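PDB 2HJP: phosphonopyruvate hydrolase, which hydrolyses the carbon-phosphorus bond of phosphonopyruvate to give pyruvate and phosphate, using a divalent metal cation. Local coordinates for residues Ala21-Leu26 with Asn236-Ala241; Ile82-Gly87 with Val108-Thr113; Ala158-Leu163 with His186-Thr191. All coordinates share one frame; numbering follows the deposited sequence.

Interaction 1: Ala21-Leu26 with Asn236-Ala241; sequences AAHNPL and NHAIRA. With NA (sodium ion), chain D.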
loop_
_atom_site.group_PDB
_atom_site.type_symbol
_atom_site.label_atom_id
_atom_site.label_comp_id
_atom_site.label_asym_id
_atom_site.label_seq_id
_atom_site.Cartn_x
_atom_site.Cartn_y
_atom_site.Cartn_z
ATOM N N ALA A 21 14.188 -3.099 19.087
ATOM C CA ALA A 21 13.335 -2.323 18.221
ATOM C C ALA A 21 13.967 -2.109 16.824
ATOM O O ALA A 21 15.199 -1.995 16.678
ATOM C CB ALA A 21 13.112 -0.934 18.867
ATOM N N ALA A 22 13.114 -2.014 15.806
ATOM C CA ALA A 22 13.560 -1.709 14.472
ATOM C C ALA A 22 12.451 -0.929 13.782
ATOM O O ALA A 22 11.281 -1.288 13.923
ATOM C CB ALA A 22 13.885 -2.976 13.645
ATOM N N HIS A 23 12.812 0.139 13.060
ATOM C CA HIS A 23 11.796 0.936 12.319
ATOM C C HIS A 23 11.856 0.635 10.789
ATOM O O HIS A 23 11.079 1.196 9.982
ATOM C CB HIS A 23 11.945 2.452 12.619
ATOM C CG HIS A 23 13.354 2.962 12.556
ATOM N ND1 HIS A 23 14.244 2.858 13.621
ATOM C CD2 HIS A 23 14.012 3.629 11.583
ATOM C CE1 HIS A 23 15.385 3.445 13.290
ATOM N NE2 HIS A 23 15.270 3.911 12.057
ATOM N N ASN A 24 12.810 -0.198 10.364
ATOM C CA ASN A 24 12.881 -0.629 8.961
ATOM C C ASN A 24 13.670 -1.930 8.877
ATOM O O ASN A 24 14.222 -2.332 9.877
ATOM C CB ASN A 24 13.466 0.440 8.021
ATOM C CG ASN A 24 14.805 0.871 8.411
ATOM O OD1 ASN A 24 15.633 0.072 8.668
ATOM N ND2 ASN A 24 15.038 2.183 8.417
ATOM N N PRO A 25 13.658 -2.629 7.712
ATOM C CA PRO A 25 14.390 -3.912 7.558
ATOM C C PRO A 25 15.927 -3.785 7.739
ATOM O O PRO A 25 16.577 -4.710 8.224
ATOM C CB PRO A 25 14.037 -4.349 6.142
ATOM C CG PRO A 25 12.592 -3.836 5.984
ATOM C CD PRO A 25 12.740 -2.428 6.577
ATOM N N LEU A 26 16.496 -2.647 7.327
ATOM C CA LEU A 26 17.933 -2.483 7.477
ATOM C C LEU A 26 18.306 -2.506 8.986
ATOM O O LEU A 26 19.234 -3.189 9.399
ATOM C CB LEU A 26 18.445 -1.179 6.770
ATOM C CG LEU A 26 19.943 -0.803 6.908
ATOM C CD1 LEU A 26 20.797 -1.877 6.324
ATOM C CD2 LEU A 26 20.283 0.523 6.228
ATOM N N ASN A 236 12.965 1.415 22.035
ATOM C CA ASN A 236 13.072 2.487 21.025
ATOM C C ASN A 236 14.486 3.052 20.830
ATOM O O ASN A 236 14.654 4.186 20.398
ATOM C CB ASN A 236 12.099 3.650 21.443
ATOM C CG ASN A 236 12.363 4.184 22.896
ATOM O OD1 ASN A 236 13.456 4.041 23.416
ATOM N ND2 ASN A 236 11.323 4.796 23.530
ATOM N N HIS A 237 15.492 2.227 21.072
ATOM C CA HIS A 237 16.860 2.653 21.027
ATOM C C HIS A 237 17.402 2.799 19.593
ATOM O O HIS A 237 18.354 3.579 19.355
ATOM C CB HIS A 237 17.705 1.687 21.863
ATOM C CG HIS A 237 17.228 1.563 23.278
ATOM N ND1 HIS A 237 16.157 0.760 23.629
ATOM C CD2 HIS A 237 17.530 2.304 24.379
ATOM C CE1 HIS A 237 15.807 1.030 24.887
ATOM N NE2 HIS A 237 16.629 1.961 25.363
ATOM N N ALA A 238 16.796 2.110 18.643
ATOM C CA ALA A 238 17.281 2.280 17.256
ATOM C C ALA A 238 16.832 3.666 16.738
ATOM O O ALA A 238 17.644 4.427 16.177
ATOM C CB ALA A 238 16.688 1.221 16.340
ATOM N N ILE A 239 15.572 4.027 16.949
ATOM C CA ILE A 239 15.184 5.335 16.358
ATOM C C ILE A 239 15.952 6.490 17.089
ATOM O O ILE A 239 16.325 7.531 16.497
ATOM C CB ILE A 239 13.593 5.548 16.402
ATOM C CG1 ILE A 239 13.198 6.733 15.518
ATOM C CG2 ILE A 239 13.119 5.756 17.808
ATOM C CD1 ILE A 239 13.308 6.475 14.020
ATOM N N ARG A 240 16.222 6.268 18.364
ATOM C CA ARG A 240 16.892 7.278 19.156
ATOM C C ARG A 240 18.306 7.400 18.677
ATOM O O ARG A 240 18.755 8.521 18.427
ATOM C CB ARG A 240 16.794 6.991 20.676
ATOM C CG ARG A 240 15.450 7.436 21.232
ATOM C CD ARG A 240 15.121 6.646 22.565
ATOM N NE ARG A 240 15.900 7.197 23.698
ATOM C CZ ARG A 240 16.101 6.537 24.824
ATOM N NH1 ARG A 240 15.553 5.284 24.980
ATOM N NH2 ARG A 240 16.901 7.089 25.722
ATOM N N ALA A 241 18.985 6.271 18.482
ATOM C CA ALA A 241 20.344 6.326 17.978
ATOM C C ALA A 241 20.398 7.016 16.577
ATOM O O ALA A 241 21.330 7.801 16.266
ATOM C CB ALA A 241 20.965 4.880 17.875
HETATM NA NA NA D . 10.381 3.579 8.887
#

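Interaction 2: Ile82-Gly87 with Val108-Thr113; sequences IDTGFG and VMEDKT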
loop_
_atom_site.group_PDB
_atom_site.type_symbol
_atom_site.label_atom_id
_atom_site.label_comp_id
_atom_site.label_asym_id
_atom_site.label_seq_id
_atom_site.Cartn_x
_atom_site.Cartn_y
_atom_site.Cartn_z
ATOM N N ILE A 82 0.820 -4.748 18.081
ATOM C CA ILE A 82 -0.461 -4.445 17.413
ATOM C C ILE A 82 -1.332 -3.524 18.252
ATOM O O ILE A 82 -2.575 -3.532 18.163
ATOM C CB ILE A 82 -1.229 -5.751 16.987
ATOM C CG1 ILE A 82 -1.563 -6.608 18.206
ATOM C CG2 ILE A 82 -0.330 -6.537 16.018
ATOM C CD1 ILE A 82 -2.583 -7.715 17.950
ATOM N N ASP A 83 -0.666 -2.713 19.065
ATOM C CA ASP A 83 -1.333 -1.716 19.905
ATOM C C ASP A 83 -2.504 -2.326 20.662
ATOM O O ASP A 83 -2.265 -3.241 21.459
ATOM C CB ASP A 83 -1.804 -0.531 19.047
ATOM C CG ASP A 83 -0.620 0.390 18.558
ATOM O OD1 ASP A 83 -0.952 1.498 18.035
ATOM O OD2 ASP A 83 0.616 0.042 18.647
ATOM N N THR A 84 -3.741 -1.827 20.439
ATOM C CA THR A 84 -4.865 -2.416 21.131
ATOM C C THR A 84 -5.645 -3.384 20.257
ATOM O O THR A 84 -6.807 -3.648 20.521
ATOM C CB THR A 84 -5.882 -1.364 21.672
ATOM O OG1 THR A 84 -6.413 -0.607 20.586
ATOM C CG2 THR A 84 -5.241 -0.468 22.636
ATOM N N GLY A 85 -5.023 -3.892 19.206
ATOM C CA GLY A 85 -5.701 -4.825 18.317
ATOM C C GLY A 85 -6.457 -4.158 17.196
ATOM O O GLY A 85 -7.203 -4.808 16.444
ATOM N N PHE A 86 -6.275 -2.843 17.087
ATOM C CA PHE A 86 -6.982 -2.054 16.062
ATOM C C PHE A 86 -8.496 -2.190 16.115
ATOM O O PHE A 86 -9.139 -2.118 15.090
ATOM C CB PHE A 86 -6.521 -2.434 14.658
ATOM C CG PHE A 86 -5.055 -2.312 14.480
ATOM C CD1 PHE A 86 -4.462 -1.043 14.499
ATOM C CD2 PHE A 86 -4.242 -3.441 14.445
ATOM C CE1 PHE A 86 -3.076 -0.902 14.513
ATOM C CE2 PHE A 86 -2.869 -3.322 14.445
ATOM C CZ PHE A 86 -2.259 -2.038 14.482
ATOM N N GLY A 87 -9.079 -2.362 17.291
ATOM C CA GLY A 87 -10.521 -2.487 17.347
ATOM C C GLY A 87 -10.913 -3.448 18.445
ATOM O O GLY A 87 -10.154 -3.618 19.400
ATOM N N VAL A 108 1.942 -8.420 20.415
ATOM C CA VAL A 108 1.788 -7.836 21.754
ATOM C C VAL A 108 0.560 -6.914 21.572
ATOM O O VAL A 108 0.537 -6.027 20.715
ATOM C CB VAL A 108 3.004 -6.989 22.185
ATOM C CG1 VAL A 108 2.696 -6.212 23.572
ATOM C CG2 VAL A 108 4.183 -7.907 22.363
ATOM N N MET A 109 -0.442 -7.111 22.428
ATOM C CA MET A 109 -1.688 -6.345 22.410
ATOM C C MET A 109 -1.929 -5.867 23.869
ATOM O O MET A 109 -1.832 -6.655 24.803
ATOM C CB MET A 109 -2.851 -7.242 21.939
ATOM C CG MET A 109 -4.124 -6.500 21.808
ATOM S SD MET A 109 -5.453 -7.441 21.064
ATOM C CE MET A 109 -5.414 -8.975 22.006
ATOM N N GLU A 110 -2.180 -4.580 24.050
ATOM C CA GLU A 110 -2.380 -3.986 25.403
ATOM C C GLU A 110 -3.835 -3.755 25.750
ATOM O O GLU A 110 -4.712 -3.650 24.861
ATOM C CB GLU A 110 -1.621 -2.643 25.480
ATOM C CG GLU A 110 -2.181 -1.635 24.446
ATOM C CD GLU A 110 -1.078 -0.730 23.858
ATOM O OE1 GLU A 110 -1.375 0.435 23.580
ATOM O OE2 GLU A 110 0.077 -1.192 23.693
ATOM N N ASP A 111 -4.113 -3.641 27.046
ATOM C CA ASP A 111 -5.511 -3.491 27.465
ATOM C C ASP A 111 -6.012 -2.038 27.636
ATOM O O ASP A 111 -6.976 -1.782 28.383
ATOM C CB ASP A 111 -5.777 -4.310 28.744
ATOM C CG ASP A 111 -4.814 -3.971 29.881
ATOM O OD1 ASP A 111 -3.988 -3.044 29.734
ATOM O OD2 ASP A 111 -4.873 -4.646 30.930
ATOM N N LYS A 112 -5.373 -1.100 26.954
ATOM C CA LYS A 112 -5.826 0.288 27.017
ATOM C C LYS A 112 -7.159 0.330 26.218
ATOM O O LYS A 112 -7.388 -0.494 25.316
ATOM C CB LYS A 112 -4.810 1.214 26.347
ATOM C CG LYS A 112 -3.456 1.183 27.001
ATOM C CD LYS A 112 -2.614 2.487 26.874
ATOM C CE LYS A 112 -2.325 2.916 25.473
ATOM N NZ LYS A 112 -1.611 4.248 25.482
ATOM N N THR A 113 -8.023 1.270 26.541
ATOM C CA THR A 113 -9.273 1.398 25.809
ATOM C C THR A 113 -8.831 2.077 24.541
ATOM O O THR A 113 -7.742 2.680 24.492
ATOM C CB THR A 113 -10.267 2.337 26.495
ATOM O OG1 THR A 113 -9.701 3.651 26.519
ATOM C CG2 THR A 113 -10.515 1.894 27.920
HETATM O O HOH W 1 0.734 -3.807 22.663
#

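Interaction 3: Ala158-Leu163 with His186-Thr191; sequences ALIAGL and HSRQKT. With PPR (phosphonopyruvate), chain G.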
loop_
_atom_site.group_PDB
_atom_site.type_symbol
_atom_site.label_atom_id
_atom_site.label_comp_id
_atom_site.label_asym_id
_atom_site.label_seq_id
_atom_site.Cartn_x
_atom_site.Cartn_y
_atom_site.Cartn_z
ATOM N N ALA A 158 -2.213 -1.548 33.657
ATOM C CA ALA A 158 -2.719 -1.145 34.975
ATOM C C ALA A 158 -1.705 -0.375 35.888
ATOM O O ALA A 158 -2.114 0.527 36.629
ATOM C CB ALA A 158 -3.279 -2.364 35.696
ATOM N N LEU A 159 -0.413 -0.721 35.869
ATOM C CA LEU A 159 0.549 0.036 36.702
ATOM C C LEU A 159 0.611 1.488 36.172
ATOM O O LEU A 159 0.444 2.465 36.905
ATOM C CB LEU A 159 1.953 -0.608 36.683
ATOM C CG LEU A 159 2.030 -1.978 37.390
ATOM C CD1 LEU A 159 3.437 -2.536 37.529
ATOM C CD2 LEU A 159 1.466 -1.781 38.745
ATOM N N ILE A 160 0.780 1.601 34.872
ATOM C CA ILE A 160 0.849 2.877 34.199
ATOM C C ILE A 160 -0.445 3.693 34.402
ATOM O O ILE A 160 -0.377 4.898 34.639
ATOM C CB ILE A 160 1.118 2.651 32.708
ATOM C CG1 ILE A 160 2.462 1.937 32.582
ATOM C CG2 ILE A 160 0.977 3.958 31.940
ATOM C CD1 ILE A 160 3.674 2.731 32.926
ATOM N N ALA A 161 -1.600 3.033 34.354
ATOM C CA ALA A 161 -2.899 3.689 34.506
ATOM C C ALA A 161 -3.165 4.046 35.953
ATOM O O ALA A 161 -4.217 4.595 36.297
ATOM C CB ALA A 161 -3.957 2.770 34.025
ATOM N N GLY A 162 -2.213 3.707 36.802
ATOM C CA GLY A 162 -2.322 3.978 38.217
ATOM C C GLY A 162 -3.360 3.155 38.942
ATOM O O GLY A 162 -3.883 3.620 39.941
ATOM N N LEU A 163 -3.643 1.941 38.490
ATOM C CA LEU A 163 -4.663 1.135 39.153
ATOM C C LEU A 163 -4.102 0.252 40.272
ATOM O O LEU A 163 -4.846 -0.399 41.029
ATOM C CB LEU A 163 -5.461 0.307 38.128
ATOM C CG LEU A 163 -6.081 1.122 36.973
ATOM C CD1 LEU A 163 -6.814 0.213 36.039
ATOM C CD2 LEU A 163 -7.041 2.131 37.477
ATOM N N HIS A 186 4.052 -3.394 32.033
ATOM C CA HIS A 186 4.767 -2.171 31.725
ATOM C C HIS A 186 4.810 -1.129 32.860
ATOM O O HIS A 186 3.962 -1.085 33.768
ATOM C CB HIS A 186 4.177 -1.585 30.443
ATOM C CG HIS A 186 5.176 -0.824 29.601
ATOM N ND1 HIS A 186 6.542 -0.859 29.823
ATOM C CD2 HIS A 186 4.991 0.031 28.562
ATOM C CE1 HIS A 186 7.150 -0.053 28.969
ATOM N NE2 HIS A 186 6.233 0.499 28.192
ATOM N N SER A 187 5.831 -0.286 32.789
ATOM C CA SER A 187 6.032 0.779 33.779
ATOM C C SER A 187 6.819 1.949 33.152
ATOM O O SER A 187 7.723 1.720 32.353
ATOM C CB SER A 187 6.812 0.256 35.003
ATOM O OG SER A 187 7.078 1.314 35.925
ATOM N N ARG A 188 6.445 3.177 33.510
ATOM C CA ARG A 188 7.109 4.383 33.016
ATOM C C ARG A 188 7.934 5.032 34.121
ATOM O O ARG A 188 8.440 6.153 33.925
ATOM C CB ARG A 188 6.102 5.451 32.587
ATOM C CG ARG A 188 5.151 5.066 31.532
ATOM C CD ARG A 188 5.755 5.104 30.171
ATOM N NE ARG A 188 4.723 4.653 29.251
ATOM C CZ ARG A 188 4.967 4.165 28.044
ATOM N NH1 ARG A 188 6.224 4.071 27.597
ATOM N NH2 ARG A 188 3.946 3.750 27.306
ATOM N N GLN A 189 8.010 4.379 35.293
ATOM C CA GLN A 189 8.795 4.902 36.442
ATOM C C GLN A 189 10.247 4.952 36.039
ATOM O O GLN A 189 10.672 4.136 35.231
ATOM C CB GLN A 189 8.706 3.959 37.638
ATOM C CG GLN A 189 8.007 4.522 38.848
ATOM C CD GLN A 189 6.591 4.934 38.555
ATOM O OE1 GLN A 189 5.810 5.203 39.475
ATOM N NE2 GLN A 189 6.237 4.990 37.269
ATOM N N LYS A 190 11.026 5.840 36.664
ATOM C CA LYS A 190 12.446 5.957 36.334
ATOM C C LYS A 190 13.325 5.016 37.124
ATOM O O LYS A 190 14.558 4.989 36.929
ATOM C CB LYS A 190 12.919 7.408 36.479
ATOM C CG LYS A 190 12.211 8.359 35.532
ATOM C CD LYS A 190 12.322 7.808 34.108
ATOM C CE LYS A 190 13.828 7.667 33.685
ATOM N NZ LYS A 190 14.083 7.232 32.269
ATOM N N THR A 191 12.698 4.262 38.032
ATOM C CA THR A 191 13.387 3.205 38.815
ATOM C C THR A 191 12.546 1.929 38.679
ATOM O O THR A 191 11.324 1.977 38.505
ATOM C CB THR A 191 13.515 3.468 40.327
ATOM O OG1 THR A 191 12.207 3.583 40.881
ATOM C CG2 THR A 191 14.389 4.697 40.590
HETATM C C1 PPR G . 6.481 0.464 21.419
HETATM O O1 PPR G . 7.768 0.322 21.304
HETATM O "O2'" PPR G . 5.755 0.860 20.547
HETATM C C2 PPR G . 5.937 0.067 22.758
HETATM C C3 PPR G . 6.539 0.169 23.979
HETATM O O2 PPR G . 4.701 -0.429 22.687
HETATM P P PPR G . 6.248 1.887 24.623
HETATM O O1P PPR G . 4.705 1.968 24.794
HETATM O O2P PPR G . 6.817 2.852 23.548
HETATM O O3P PPR G . 6.911 1.913 25.918
HETATM O O HOH W 2 1.223 -1.394 33.643
#

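Interaction 1: Ala21-Leu26 with Asn236-Ala241
The seam where the first and last beta-alpha units of the barrel meet is closed here by A21, at the end of strand 17-21, and H23 in the loop beyond it, packing on the first turn of helix 237-256 through A238 and I239. The central contact is CH-pi: the terminal methyl of I239 stands over the middle of the H23 imidazole, CD1 3.6 Å from the ring centroid and only 2° off its normal. I239 CG1 is anti to the backbone N (chi1 -167°), and chi2, near 72°, swings CD1 over the imidazole; a flexible aliphatic chain suits a flat aromatic face. At the ring edge, H23 CE1 lies 3.7 Å from A238 C. A small residue fits at 238, since its CB sits 3.6 Å from A21 O, a buried carbonyl with no partner in the model. A21 CB in turn rests 3.9 Å from N236 N.

Polar groups tie the seam from outside: E45 takes H23 ND1 with one carboxylate oxygen and I239 N with the other. An alanine in place of H23 would probably leave the I239 methyl without its aromatic face, open a gap beside the helix and deprive E45 OE1 of its mate. Separately, H23 O binds a sodium ion at 2.7 Å together with S49. R240 NH1 donates to N236 OD1 (2.9 Å), while R240 NH2 forms a salt bridge with D263 of the second subunit. The site is the seam between first and last strands of a (beta/alpha)8 barrel, at the start of the helix following the last strand.

Interaction 2: Ile82-Gly87 with Val108-Thr113
I82 and M109 meet at a slant, the flank of one chain laid over the root of the other, with I82 CG1 4.0 Å from M109 CB. M109 CG is anti to the backbone N (chi1 -176°) and lies beside G85 N; SD, one bond further along the extended chi2, is 3.8 Å from G85 CA. Glycine suits that place, because a CB there would collide with the sulfur and, at these backbone angles, also jam against the preceding carbonyl O. T84 and E110 form a second slanting pair, T84 CG2 being 3.7 Å from E110 CG. The same methyl lies 3.4 Å from K112 O; a short branched side chain suits the angle, touching both E110 and the K112 carbonyl.

Two backbone bonds bracket M109. I82 N donates to V108 O at 2.9 Å, and E110 N donates to D83 O, also at 2.9 Å. The type II' turn brings D83 O round to E110 while the D83 side chain leaves the contact, near the bound magnesium ion; D83 N is held by the metal ligand D81.

Chemically, these bonds, with G85 N to I82 O inside the turn, set the loop's shape, and the apolar contacts pack against it. The acidic side faces the active site: E110 OE2 has a water at 2.9 Å and a long, weak ion pair with the substrate-binding R155. D83 OD2 stays 5.2 Å from E110 OE2, and the nearby magnesium and arginine probably ease the repulsion of these acids.

Interaction 3: Ala158-Leu163 with His186-Thr191
Around L159 and I160, residues 158-160 have helical backbone angles and lead into a type I beta turn from L159 to G162, whose apolar side chains meet the more extended backbone of H186-S187. G162 N bonds to L159 O (2.9 Å) and L163 N to A158 O (2.8 Å), with glycine at the positive phi that other residues adopt less readily. In 186-191 an ST turn bends the chain: S187 OG accepts from Q189 N at 3.3 Å, and E194 also bonds this hydroxyl.

No direct hydrogen bond joins the segments. A water bridges them instead, donating to H186 O (2.8 Å) and accepting from I160 N. Carbons pack round that carbonyl, L159 CB lying 3.6 Å from H186 O, with I160 CG1 beside it as well. The I160 terminal methyl is modelled too near the S187-R188 backbone for its exact position to be trusted.

H186 and R188 reach into the pocket to phosphonopyruvate. H186 NE2 donates to O3P at 2.8 Å (164°), the oxygen lying in the ring plane. R188 donates from NH1 to the same O3P at 2.8 Å, a less straight bond (136°), and from NH2 to O1P at 3.2 Å. H186 NE2 also lies above one face of the R188 guanidinium, toward its rim. R155 binds the substrate too, close to R188; the phosphonate probably offsets the crowding of these positive groups.

The two loops follow adjacent barrel strands, 151-156 and 182-185, with L159 packed against both helix 165-177 and E194 of helix 193-201.

All three contacts lie at or just beyond the C-terminal ends of strands of one eight-stranded parallel barrel, the rim on which its active site is built. Interaction 1 joins the first and last beta-alpha units and so encloses the other two along the chain; interaction 2, between the loop after strand 78-81 and the end of strand 106-110, closes before interaction 3 opens after strands 151-156 and 182-185. Centres of interactions 1 and 2 are about 21 Å apart, on opposite sides of the chain's centre, and those of 2 and 3 about 17 Å. None touches another, though the nearest atoms of 2 and 3 are about 5 Å apart. Phosphonopyruvate and magnesium lie among them, approached by distant parts of the sequence.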